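Local structure of MgGH51 (Meripilus giganteus, 6ZPV) at residues Q236-A239 / T240-Q243; P255-V258 / G259-G262; S299-E302 / N303-A306; Y308-Q311 / A312-I316. The protein hydrolyses terminal non-reducing alpha-L-arabinofuranosyl residues from arabinosides, as a fungal glycoside hydrolase of family GH51. One frame throughout, in Å; residues are numbered along the deposited sequence.

Contact 1: Q236-A239 / T240-Q243; sequences QTTA and TRWQ. With NAG (2-acetamido-2-deoxy-beta-D-glucopyranose), chain D; NAG (2-acetamido-2-deoxy-beta-D-glucopyranose), chain B; SO4 (sulfate ion), chain Q.
Thr237 and Thr240 meet through their hydroxyls, OG1 to OG1 at 2.9 Å, and either may be the donor. In both residues OG1 sits between the backbone N and the carbonyl carbon (chi1 61° in Thr237, 56° in Thr240), which turns the two oxygens to each other across the short 3-10 turn. Thr240 OG1 also takes a weak bond from Gln236 N, and Thr240 N closes the turn on Thr237 O at 3.1 Å. One residue further on, Arg241 runs its extended chain alongside Thr238, pointing the same way. Its NH1 donates almost straight to Thr238 O at 2.9 Å; the oxygen lies in the guanidinium plane, although the donor stands well above the plane of the carbonyl. Arg241 NH2 reaches the acetamido oxygen O7 of the chain B sugar at 3.0 Å and also serves Gln311 OE1, while Trp290 makes a cation-pi contact. Gln243 NE2 rests 3.3 Å above one guanidinium face, near its rim, and a water taking its N-H bonds back to Ala239 O and Arg241 O. On the outer side, Thr238 N and OG1 both bind a sulfate, probably from the crystallisation liquor, the hydroxyl at 2.7 Å. The buried guanidinium is thus fixed by neutral oxygens and an aromatic ring, an environment in which its charge probably strengthens the hold on the glycan.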
loop_
_atom_site.group_PDB
_atom_site.type_symbol
_atom_site.label_atom_id
_atom_site.label_comp_id
_atom_site.label_asym_id
_atom_site.label_seq_id
_atom_site.Cartn_x
_atom_site.Cartn_y
_atom_site.Cartn_z
ATOM N N GLN A 236 10.814 0.450 -15.992
ATOM C CA GLN A 236 11.992 1.170 -16.500
ATOM C C GLN A 236 11.964 1.266 -18.044
ATOM O O GLN A 236 12.589 2.168 -18.602
ATOM C CB GLN A 236 13.247 0.479 -15.987
ATOM C CG GLN A 236 14.509 1.176 -16.345
ATOM C CD GLN A 236 14.643 2.577 -15.757
ATOM O OE1 GLN A 236 14.137 2.890 -14.646
ATOM N NE2 GLN A 236 15.285 3.452 -16.519
ATOM N N THR A 237 11.327 0.290 -18.653
ATOM C CA THR A 237 11.188 0.120 -20.109
ATOM C C THR A 237 9.790 -0.383 -20.374
ATOM O O THR A 237 9.090 -0.845 -19.458
ATOM C CB THR A 237 12.209 -0.925 -20.609
ATOM O OG1 THR A 237 11.903 -2.156 -19.956
ATOM C CG2 THR A 237 13.647 -0.462 -20.414
ATOM N N THR A 238 9.369 -0.369 -21.633
ATOM C CA THR A 238 8.050 -0.927 -21.999
ATOM C C THR A 238 7.961 -2.347 -21.461
ATOM O O THR A 238 6.911 -2.762 -20.896
ATOM C CB THR A 238 7.847 -0.852 -23.504
ATOM O OG1 THR A 238 7.920 0.530 -23.905
ATOM C CG2 THR A 238 6.536 -1.454 -23.921
ATOM N N ALA A 239 9.011 -3.153 -21.634
ATOM C CA ALA A 239 8.955 -4.567 -21.259
ATOM C C ALA A 239 8.842 -4.837 -19.758
ATOM O O ALA A 239 8.379 -5.934 -19.400
ATOM C CB ALA A 239 10.186 -5.297 -21.779
ATOM N N THR A 240 9.192 -3.880 -18.944
ATOM C CA THR A 240 9.173 -4.033 -17.491
ATOM C C THR A 240 7.998 -3.311 -16.815
ATOM O O THR A 240 7.954 -3.288 -15.575
ATOM C CB THR A 240 10.507 -3.684 -16.845
ATOM O OG1 THR A 240 10.883 -2.349 -17.221
ATOM C CG2 THR A 240 11.605 -4.692 -17.200
ATOM N N ARG A 241 7.052 -2.810 -17.594
ATOM C CA ARG A 241 5.854 -2.173 -17.043
ATOM C C ARG A 241 5.010 -3.187 -16.238
ATOM O O ARG A 241 5.089 -4.395 -16.427
ATOM C CB ARG A 241 5.027 -1.623 -18.204
ATOM C CG ARG A 241 4.297 -2.690 -19.027
ATOM C CD ARG A 241 3.717 -2.098 -20.310
ATOM N NE ARG A 241 2.893 -3.028 -21.056
ATOM C CZ ARG A 241 3.323 -4.017 -21.833
ATOM N NH1 ARG A 241 4.632 -4.202 -22.006
ATOM N NH2 ARG A 241 2.453 -4.848 -22.387
ATOM N N TRP A 242 4.159 -2.642 -15.370
ATOM C CA TRP A 242 3.160 -3.507 -14.705
ATOM C C TRP A 242 2.152 -3.954 -15.781
ATOM O O TRP A 242 1.692 -3.122 -16.562
ATOM C CB TRP A 242 2.526 -2.718 -13.571
ATOM C CG TRP A 242 1.542 -3.485 -12.732
ATOM C CD1 TRP A 242 1.813 -4.201 -11.610
ATOM C CD2 TRP A 242 0.123 -3.613 -12.944
ATOM N NE1 TRP A 242 0.689 -4.765 -11.106
ATOM C CE2 TRP A 242 -0.372 -4.413 -11.878
ATOM C CE3 TRP A 242 -0.782 -3.077 -13.855
ATOM C CZ2 TRP A 242 -1.740 -4.694 -11.761
ATOM C CZ3 TRP A 242 -2.124 -3.367 -13.717
ATOM C CH2 TRP A 242 -2.605 -4.150 -12.673
ATOM N N GLN A 243 1.758 -5.222 -15.730
ATOM C CA GLN A 243 0.751 -5.814 -16.632
ATOM C C GLN A 243 -0.277 -6.560 -15.828
ATOM O O GLN A 243 0.085 -7.535 -15.110
ATOM C CB GLN A 243 1.392 -6.758 -17.683
ATOM C CG GLN A 243 2.366 -6.078 -18.610
ATOM C CD GLN A 243 2.758 -6.965 -19.793
ATOM O OE1 GLN A 243 1.860 -7.480 -20.475
ATOM N NE2 GLN A 243 4.036 -7.107 -20.068
HETATM C C1 NAG D . -0.316 -10.125 -20.743
HETATM C C2 NAG D . 0.688 -11.178 -21.177
HETATM C C3 NAG D . 1.556 -10.603 -22.304
HETATM C C4 NAG D . 0.682 -10.084 -23.450
HETATM C C5 NAG D . -0.327 -9.061 -22.890
HETATM C C6 NAG D . -1.320 -8.556 -23.981
HETATM C C7 NAG D . 1.480 -12.927 -19.670
HETATM C C8 NAG D . 2.387 -13.293 -18.550
HETATM N N2 NAG D . 1.527 -11.654 -20.086
HETATM O O3 NAG D . 2.474 -11.617 -22.809
HETATM O O4 NAG D . 1.545 -9.406 -24.379
HETATM O O5 NAG D . -1.109 -9.720 -21.907
HETATM O O6 NAG D . -2.226 -7.530 -23.463
HETATM O O7 NAG D . 0.819 -13.739 -20.219
HETATM C C1 NAG B . 1.333 -9.785 -25.758
HETATM C C2 NAG B . 1.989 -8.746 -26.633
HETATM C C3 NAG B . 1.864 -9.210 -28.122
HETATM C C4 NAG B . 2.277 -10.655 -28.268
HETATM C C5 NAG B . 1.692 -11.607 -27.260
HETATM C C6 NAG B . 2.239 -13.054 -27.298
HETATM C C7 NAG B . 1.631 -6.490 -25.659
HETATM C C8 NAG B . 0.753 -5.303 -25.563
HETATM N N2 NAG B . 1.283 -7.488 -26.495
HETATM O O3 NAG B . 2.554 -8.315 -28.926
HETATM O O4 NAG B . 1.878 -11.118 -29.594
HETATM O O5 NAG B . 1.940 -11.048 -25.955
HETATM O O6 NAG B . 3.674 -12.915 -26.919
HETATM O O7 NAG B . 2.557 -6.520 -24.855
HETATM S S SO4 Q . 11.310 0.564 -25.050
HETATM O O1 SO4 Q . 11.858 -0.765 -25.279
HETATM O O2 SO4 Q . 9.910 0.604 -25.731
HETATM O O3 SO4 Q . 12.150 1.571 -25.698
HETATM O O4 SO4 Q . 11.298 0.707 -23.625
HETATM O O HOH W 1 5.955 -6.473 -17.876
#

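Contact 2: P255-V258 / G259-G262; sequences PGRV and GDWG
From Arg257 to Gly259 the backbone is stretched out as strand 257-258 ends, and at Asp260 it begins to turn, bringing the side chains of Arg257 and Asp260 to the same flank. They form a salt bridge across this bend, Arg257 NH2 donating to Asp260 OD2 at 3.1 Å. In the arginine, CG sits between the backbone N and the carbonyl carbon (chi1 53°), chi2 is extended, and the chain then bends (chi3 -75°), which carries the guanidinium forward, alongside the backbone, to Asp260. The carboxylate oxygen is met on its syn side, though well out of the carboxylate plane, and lies near the guanidinium plane, at the edge; the two flat groups are turned 54° apart, so the pair shares a single oxygen and not a two-pronged contact. Gly259 CA lies 3.9 Å above one face of the guanidinium of Arg257, towards the rim. On the backbone side, Val258 CG1 packs 3.5 Å from Gly259 O, and a water lies 2.8 Å from Val258 O and 3.0 Å from Asp260 OD1, placed to donate to each. Both charged ends have further partners in the preceding loop. Arg257 NH2 also donates to Thr240 O and NH1 to Asn232 O, while Asp260 OD2 accepts from Gly235 N. With several bonds on either partner, the salt bridge is one part of a polar network, and the aspartate probably offsets the charge of an arginine that also binds the backbone carbonyls of Thr240 and Asn232.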
loop_
_atom_site.group_PDB
_atom_site.type_symbol
_atom_site.label_atom_id
_atom_site.label_comp_id
_atom_site.label_asym_id
_atom_site.label_seq_id
_atom_site.Cartn_x
_atom_site.Cartn_y
_atom_site.Cartn_z
ATOM N N PRO A 255 4.800 -14.502 -13.691
ATOM C CA PRO A 255 6.250 -14.476 -13.826
ATOM C C PRO A 255 6.961 -13.533 -12.897
ATOM O O PRO A 255 8.199 -13.658 -12.705
ATOM C CB PRO A 255 6.455 -14.082 -15.303
ATOM C CG PRO A 255 5.201 -13.253 -15.622
ATOM C CD PRO A 255 4.131 -14.015 -14.899
ATOM N N GLY A 256 6.254 -12.565 -12.315
ATOM C CA GLY A 256 6.890 -11.509 -11.562
ATOM C C GLY A 256 7.537 -10.483 -12.451
ATOM O O GLY A 256 7.638 -10.704 -13.675
ATOM N N ARG A 257 8.049 -9.387 -11.865
ATOM C CA ARG A 257 8.699 -8.343 -12.642
ATOM C C ARG A 257 9.627 -7.601 -11.707
ATOM O O ARG A 257 9.367 -7.466 -10.498
ATOM C CB ARG A 257 7.688 -7.378 -13.296
ATOM C CG ARG A 257 6.658 -6.756 -12.357
ATOM C CD ARG A 257 5.787 -5.747 -13.076
ATOM N NE ARG A 257 6.473 -4.487 -13.354
ATOM C CZ ARG A 257 6.412 -3.405 -12.612
ATOM N NH1 ARG A 257 5.787 -3.368 -11.441
ATOM N NH2 ARG A 257 7.016 -2.309 -13.046
ATOM N N VAL A 258 10.670 -7.037 -12.288
ATOM C CA VAL A 258 11.509 -6.066 -11.591
ATOM C C VAL A 258 10.743 -4.766 -11.495
ATOM O O VAL A 258 10.370 -4.212 -12.519
ATOM C CB VAL A 258 12.858 -5.898 -12.283
ATOM C CG1 VAL A 258 13.681 -4.832 -11.562
ATOM C CG2 VAL A 258 13.618 -7.250 -12.346
ATOM N N GLY A 259 10.497 -4.313 -10.266
ATOM C CA GLY A 259 9.793 -3.061 -10.047
ATOM C C GLY A 259 10.743 -1.869 -10.077
ATOM O O GLY A 259 11.886 -1.976 -10.522
ATOM N N ASP A 260 10.252 -0.746 -9.593
ATOM C CA ASP A 260 10.978 0.508 -9.753
ATOM C C ASP A 260 11.702 0.950 -8.479
ATOM O O ASP A 260 12.156 2.076 -8.435
ATOM C CB ASP A 260 9.947 1.440 -10.441
ATOM C CG ASP A 260 9.481 0.855 -11.914
ATOM O OD1 ASP A 260 10.488 0.659 -12.824
ATOM O OD2 ASP A 260 8.194 0.404 -12.143
ATOM N N TRP A 261 11.860 0.035 -7.520
ATOM C CA TRP A 261 12.414 0.335 -6.188
ATOM C C TRP A 261 13.515 -0.634 -5.782
ATOM O O TRP A 261 13.821 -0.745 -4.598
ATOM C CB TRP A 261 11.261 0.470 -5.158
ATOM C CG TRP A 261 10.344 1.593 -5.513
ATOM C CD1 TRP A 261 9.103 1.514 -6.022
ATOM C CD2 TRP A 261 10.677 3.003 -5.468
ATOM N NE1 TRP A 261 8.610 2.756 -6.266
ATOM C CE2 TRP A 261 9.549 3.693 -5.945
ATOM C CE3 TRP A 261 11.788 3.730 -5.028
ATOM C CZ2 TRP A 261 9.488 5.079 -6.007
ATOM C CZ3 TRP A 261 11.731 5.118 -5.087
ATOM C CH2 TRP A 261 10.577 5.784 -5.575
ATOM N N GLY A 262 14.134 -1.280 -6.775
ATOM C CA GLY A 262 15.339 -2.078 -6.564
ATOM C C GLY A 262 15.121 -3.541 -6.309
ATOM O O GLY A 262 16.085 -4.269 -6.155
HETATM O O HOH W 2 11.325 -2.032 -13.955
#

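Contact 3: S299-E302 / N303-A306; sequences SLAE and NQLA
Gln304 folds its amide back beneath Ala301: chi1 of -65° sets CG opposite the carbonyl carbon, an extended chi2 carries the chain on, and chi3 of -64° turns OE1 to the backbone. There OE1 accepts Ala301 N at 2.9 Å, on a lone pair in the plane of the amide carbonyl. The return bond, Gln304 N to Ala301 O at 2.9 Å, comes from well above the peptide carbonyl plane, so the two residues grip each other twice. Ala301 CB lies against the same amide oxygen, 3.5 Å from OE1, with Asn303 OD1 close by on the methyl. A water lies 2.8 Å from Gln304 OE1, placed to donate to it, and further from Ser299 O. On the inner side Leu305 CD2 packs on Leu300 CB at 3.8 Å, and a weak bond from Leu305 N to Glu302 O continues the turn. Leu300 continues inwards to Thr238 and Trp290, and Leu305 leans on Tyr361 of helix 359-373. Gln304 thus caps the N-H of Ala301 as the N3 residue does in a capping box, but without the reciprocal side-chain bond, in a short 3-10 turn that leads straight into helix 306-320 of the (beta/alpha)8 barrel domain.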
loop_
_atom_site.group_PDB
_atom_site.type_symbol
_atom_site.label_atom_id
_atom_site.label_comp_id
_atom_site.label_asym_id
_atom_site.label_seq_id
_atom_site.Cartn_x
_atom_site.Cartn_y
_atom_site.Cartn_z
ATOM N N SER A 299 8.647 7.154 -24.637
ATOM C CA SER A 299 7.226 7.177 -24.995
ATOM C C SER A 299 7.024 6.291 -26.215
ATOM O O SER A 299 7.726 6.515 -27.209
ATOM C CB SER A 299 6.730 8.555 -25.314
ATOM O OG SER A 299 6.808 9.444 -24.178
ATOM N N LEU A 300 6.052 5.432 -26.196
ATOM C CA LEU A 300 5.656 4.750 -27.436
ATOM C C LEU A 300 5.151 5.763 -28.452
ATOM O O LEU A 300 4.451 6.729 -28.075
ATOM C CB LEU A 300 4.580 3.740 -27.127
ATOM C CG LEU A 300 5.008 2.574 -26.243
ATOM C CD1 LEU A 300 3.814 1.668 -26.076
ATOM C CD2 LEU A 300 6.216 1.844 -26.838
ATOM N N ALA A 301 5.471 5.530 -29.700
ATOM C CA ALA A 301 4.942 6.342 -30.781
ATOM C C ALA A 301 3.422 6.196 -30.831
ATOM O O ALA A 301 2.855 5.128 -30.493
ATOM C CB ALA A 301 5.563 5.872 -32.113
ATOM N N GLU A 302 2.739 7.205 -31.384
ATOM C CA GLU A 302 1.298 7.117 -31.476
ATOM C C GLU A 302 0.858 5.852 -32.212
ATOM O O GLU A 302 -0.149 5.249 -31.824
ATOM C CB GLU A 302 0.736 8.401 -32.059
ATOM C CG GLU A 302 -0.768 8.401 -32.016
ATOM C CD GLU A 302 -1.375 9.698 -32.278
ATOM O OE1 GLU A 302 -0.692 10.605 -32.835
ATOM O OE2 GLU A 302 -2.548 9.831 -31.916
ATOM N N ASN A 303 1.529 5.502 -33.289
ATOM C CA ASN A 303 1.120 4.345 -34.119
ATOM C C ASN A 303 1.476 3.015 -33.466
ATOM O O ASN A 303 1.173 1.974 -34.107
ATOM C CB ASN A 303 1.662 4.503 -35.543
ATOM C CG ASN A 303 3.152 4.322 -35.659
ATOM O OD1 ASN A 303 3.862 4.003 -34.715
ATOM N ND2 ASN A 303 3.634 4.462 -36.900
ATOM N N GLN A 304 2.006 3.012 -32.252
ATOM C CA GLN A 304 2.314 1.775 -31.493
ATOM C C GLN A 304 1.321 1.538 -30.342
ATOM O O GLN A 304 1.422 0.525 -29.657
ATOM C CB GLN A 304 3.780 1.837 -30.927
ATOM C CG GLN A 304 5.022 1.871 -31.909
ATOM C CD GLN A 304 6.381 2.001 -31.166
ATOM O OE1 GLN A 304 6.725 3.046 -30.457
ATOM N NE2 GLN A 304 7.202 0.919 -31.256
ATOM N N LEU A 305 0.426 2.481 -30.065
ATOM C CA LEU A 305 -0.369 2.427 -28.832
ATOM C C LEU A 305 -1.463 1.367 -28.848
ATOM O O LEU A 305 -1.866 0.926 -27.746
ATOM C CB LEU A 305 -1.008 3.772 -28.508
ATOM C CG LEU A 305 -0.047 4.932 -28.285
ATOM C CD1 LEU A 305 -0.824 6.209 -28.023
ATOM C CD2 LEU A 305 0.909 4.627 -27.147
ATOM N N ALA A 306 -2.033 0.991 -29.976
ATOM C CA ALA A 306 -3.292 0.221 -30.000
ATOM C C ALA A 306 -3.245 -1.012 -29.112
ATOM O O ALA A 306 -4.205 -1.252 -28.362
ATOM C CB ALA A 306 -3.702 -0.116 -31.401
HETATM O O HOH W 3 9.037 3.971 -29.133
HETATM O O HOH W 4 -1.943 3.098 -32.237
#

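Contact 4: Y308-Q311 / A312-I316; sequences YIQQ and AIDQI. With NAG (2-acetamido-2-deoxy-beta-D-glucopyranose), chain D; NAG (2-acetamido-2-deoxy-beta-D-glucopyranose), chain B.
Tyr308 O accepts Ala312 N at 3.1 Å, while its ring turns off the helix to the glycan, where the acetamido methyl C8 of the chain B sugar lies 3.7 Å above one ring face, near the rim. Ile309 follows on the other flank: its O takes Ile313 N in the carbonyl plane, and its CG2 approaches Ile313 CD1 at 4.3 Å, a loose apolar pair one turn apart. Gln310 O receives Asp314 N at 2.8 Å, and the two side chains cross there at about a right angle. Gln311 O accepts Gln315 N at 2.9 Å. With CG opposite its own N (chi1 -177°) and the chain extended, the Gln311 amide reaches the sugar of chain D, whose O6 comes within 3.3 Å of CD. The amide is held there by NE2, which donates to Gln243 and Asn245. Helix 306-320 is wedged between strand and helix: Ala312, Gln315 and Ile316 rest on strand 284-289, with Gln315 NE2 bonded to Ala288 O, whereas Ile309 and Ile313 pack on Leu370 of helix 359-373.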
loop_
_atom_site.group_PDB
_atom_site.type_symbol
_atom_site.label_atom_id
_atom_site.label_comp_id
_atom_site.label_asym_id
_atom_site.label_seq_id
_atom_site.Cartn_x
_atom_site.Cartn_y
_atom_site.Cartn_z
ATOM N N TYR A 308 -1.640 -1.651 -26.398
ATOM C CA TYR A 308 -1.567 -1.229 -24.995
ATOM C C TYR A 308 -2.882 -0.609 -24.551
ATOM O O TYR A 308 -3.284 -0.771 -23.390
ATOM C CB TYR A 308 -0.363 -0.291 -24.827
ATOM C CG TYR A 308 0.938 -0.884 -25.297
ATOM C CD1 TYR A 308 1.718 -1.678 -24.456
ATOM C CD2 TYR A 308 1.362 -0.699 -26.604
ATOM C CE1 TYR A 308 2.873 -2.255 -24.926
ATOM C CE2 TYR A 308 2.533 -1.300 -27.050
ATOM C CZ TYR A 308 3.287 -2.077 -26.218
ATOM O OH TYR A 308 4.413 -2.649 -26.718
ATOM N N ILE A 309 -3.561 0.073 -25.468
ATOM C CA ILE A 309 -4.912 0.571 -25.203
ATOM C C ILE A 309 -5.844 -0.646 -24.982
ATOM O O ILE A 309 -6.634 -0.677 -24.027
ATOM C CB ILE A 309 -5.388 1.477 -26.356
ATOM C CG1 ILE A 309 -4.564 2.739 -26.377
ATOM C CG2 ILE A 309 -6.903 1.750 -26.241
ATOM C CD1 ILE A 309 -4.776 3.642 -27.574
ATOM N N GLN A 310 -5.724 -1.672 -25.856
ATOM C CA GLN A 310 -6.562 -2.861 -25.642
ATOM C C GLN A 310 -6.229 -3.532 -24.308
ATOM O O GLN A 310 -7.148 -4.018 -23.630
ATOM C CB GLN A 310 -6.372 -3.843 -26.807
ATOM C CG GLN A 310 -7.286 -5.068 -26.653
ATOM C CD GLN A 310 -8.763 -4.726 -26.653
ATOM O OE1 GLN A 310 -9.543 -5.131 -25.708
ATOM N NE2 GLN A 310 -9.188 -4.021 -27.655
ATOM N N GLN A 311 -4.954 -3.563 -23.906
ATOM C CA GLN A 311 -4.593 -4.205 -22.614
ATOM C C GLN A 311 -5.258 -3.446 -21.470
ATOM O O GLN A 311 -5.701 -4.095 -20.504
ATOM C CB GLN A 311 -3.084 -4.263 -22.485
ATOM C CG GLN A 311 -2.635 -4.976 -21.207
ATOM C CD GLN A 311 -1.191 -5.338 -21.213
ATOM O OE1 GLN A 311 -0.370 -4.586 -21.814
ATOM N NE2 GLN A 311 -0.783 -6.423 -20.563
ATOM N N ALA A 312 -5.344 -2.110 -21.565
ATOM C CA ALA A 312 -6.031 -1.343 -20.524
ATOM C C ALA A 312 -7.536 -1.604 -20.522
ATOM O O ALA A 312 -8.142 -1.675 -19.451
ATOM C CB ALA A 312 -5.762 0.141 -20.707
ATOM N N ILE A 313 -8.156 -1.747 -21.709
ATOM C CA ILE A 313 -9.562 -2.183 -21.769
ATOM C C ILE A 313 -9.749 -3.544 -21.102
ATOM O O ILE A 313 -10.696 -3.738 -20.318
ATOM C CB ILE A 313 -10.045 -2.158 -23.226
ATOM C CG1 ILE A 313 -10.144 -0.730 -23.747
ATOM C CG2 ILE A 313 -11.375 -2.875 -23.365
ATOM C CD1 ILE A 313 -10.343 -0.609 -25.226
ATOM N N ASP A 314 -8.847 -4.482 -21.402
ATOM C CA ASP A 314 -8.902 -5.815 -20.792
ATOM C C ASP A 314 -8.832 -5.715 -19.271
ATOM O O ASP A 314 -9.604 -6.382 -18.567
ATOM C CB ASP A 314 -7.749 -6.674 -21.312
ATOM C CG ASP A 314 -7.755 -7.033 -22.778
ATOM O OD1 ASP A 314 -8.807 -6.898 -23.434
ATOM O OD2 ASP A 314 -6.649 -7.412 -23.255
ATOM N N GLN A 315 -7.913 -4.894 -18.760
ATOM C CA GLN A 315 -7.770 -4.698 -17.308
ATOM C C GLN A 315 -9.076 -4.230 -16.660
ATOM O O GLN A 315 -9.490 -4.737 -15.633
ATOM C CB GLN A 315 -6.633 -3.676 -17.098
ATOM C CG GLN A 315 -6.333 -3.380 -15.634
ATOM C CD GLN A 315 -5.227 -2.359 -15.489
ATOM O OE1 GLN A 315 -4.342 -2.259 -16.349
ATOM N NE2 GLN A 315 -5.253 -1.588 -14.367
ATOM N N ILE A 316 -9.692 -3.244 -17.294
ATOM C CA ILE A 316 -10.961 -2.711 -16.775
ATOM C C ILE A 316 -12.077 -3.757 -16.887
ATOM O O ILE A 316 -12.867 -3.944 -15.934
ATOM C CB ILE A 316 -11.311 -1.381 -17.445
ATOM C CG1 ILE A 316 -10.274 -0.310 -17.104
ATOM C CG2 ILE A 316 -12.733 -0.956 -17.069
ATOM C CD1 ILE A 316 -10.311 0.930 -17.973
HETATM C C1 NAG D . -0.316 -10.125 -20.743
HETATM C C2 NAG D . 0.688 -11.178 -21.177
HETATM C C3 NAG D . 1.556 -10.603 -22.304
HETATM C C4 NAG D . 0.682 -10.084 -23.450
HETATM C C5 NAG D . -0.327 -9.061 -22.890
HETATM C C6 NAG D . -1.320 -8.556 -23.981
HETATM C C7 NAG D . 1.480 -12.927 -19.670
HETATM C C8 NAG D . 2.387 -13.293 -18.550
HETATM N N2 NAG D . 1.527 -11.654 -20.086
HETATM O O3 NAG D . 2.474 -11.617 -22.809
HETATM O O4 NAG D . 1.545 -9.406 -24.379
HETATM O O5 NAG D . -1.109 -9.720 -21.907
HETATM O O6 NAG D . -2.226 -7.530 -23.463
HETATM O O7 NAG D . 0.819 -13.739 -20.219
HETATM C C1 NAG B . 1.333 -9.785 -25.758
HETATM C C2 NAG B . 1.989 -8.746 -26.633
HETATM C C3 NAG B . 1.864 -9.210 -28.122
HETATM C C4 NAG B . 2.277 -10.655 -28.268
HETATM C C5 NAG B . 1.692 -11.607 -27.260
HETATM C C6 NAG B . 2.239 -13.054 -27.298
HETATM C C7 NAG B . 1.631 -6.490 -25.659
HETATM C C8 NAG B . 0.753 -5.303 -25.563
HETATM N N2 NAG B . 1.283 -7.488 -26.495
HETATM O O3 NAG B . 2.554 -8.315 -28.926
HETATM O O4 NAG B . 1.878 -11.118 -29.594
HETATM O O5 NAG B . 1.940 -11.048 -25.955
HETATM O O6 NAG B . 3.674 -12.915 -26.919
HETATM O O7 NAG B . 2.557 -6.520 -24.855
#

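How the contacts relate
All four contacts belong to the barrel domain and are local, each within one continuous stretch. Contact 1 is mostly at the surface; contacts 2, 3 and 4 are partly buried. Contacts 1 and 4 share the glycan, probably N-linked to Asn245, and are joined by polar side-chain bonds. Contact 2 adjoins contact 1, tied to it by a side-chain to backbone bond, and stays about 10 Å from contact 4 at the nearest atoms. Leu300 packs its methyls on Thr238 of contact 1 and on the Tyr308 ring of contact 4, and 303-306 runs on into the helix of contact 4. Chemistry follows place: a salt bridge at the strand end, hydroxyl and guanidinium bonds in the loop, amide capping before the helix, and regular backbone bonds within it.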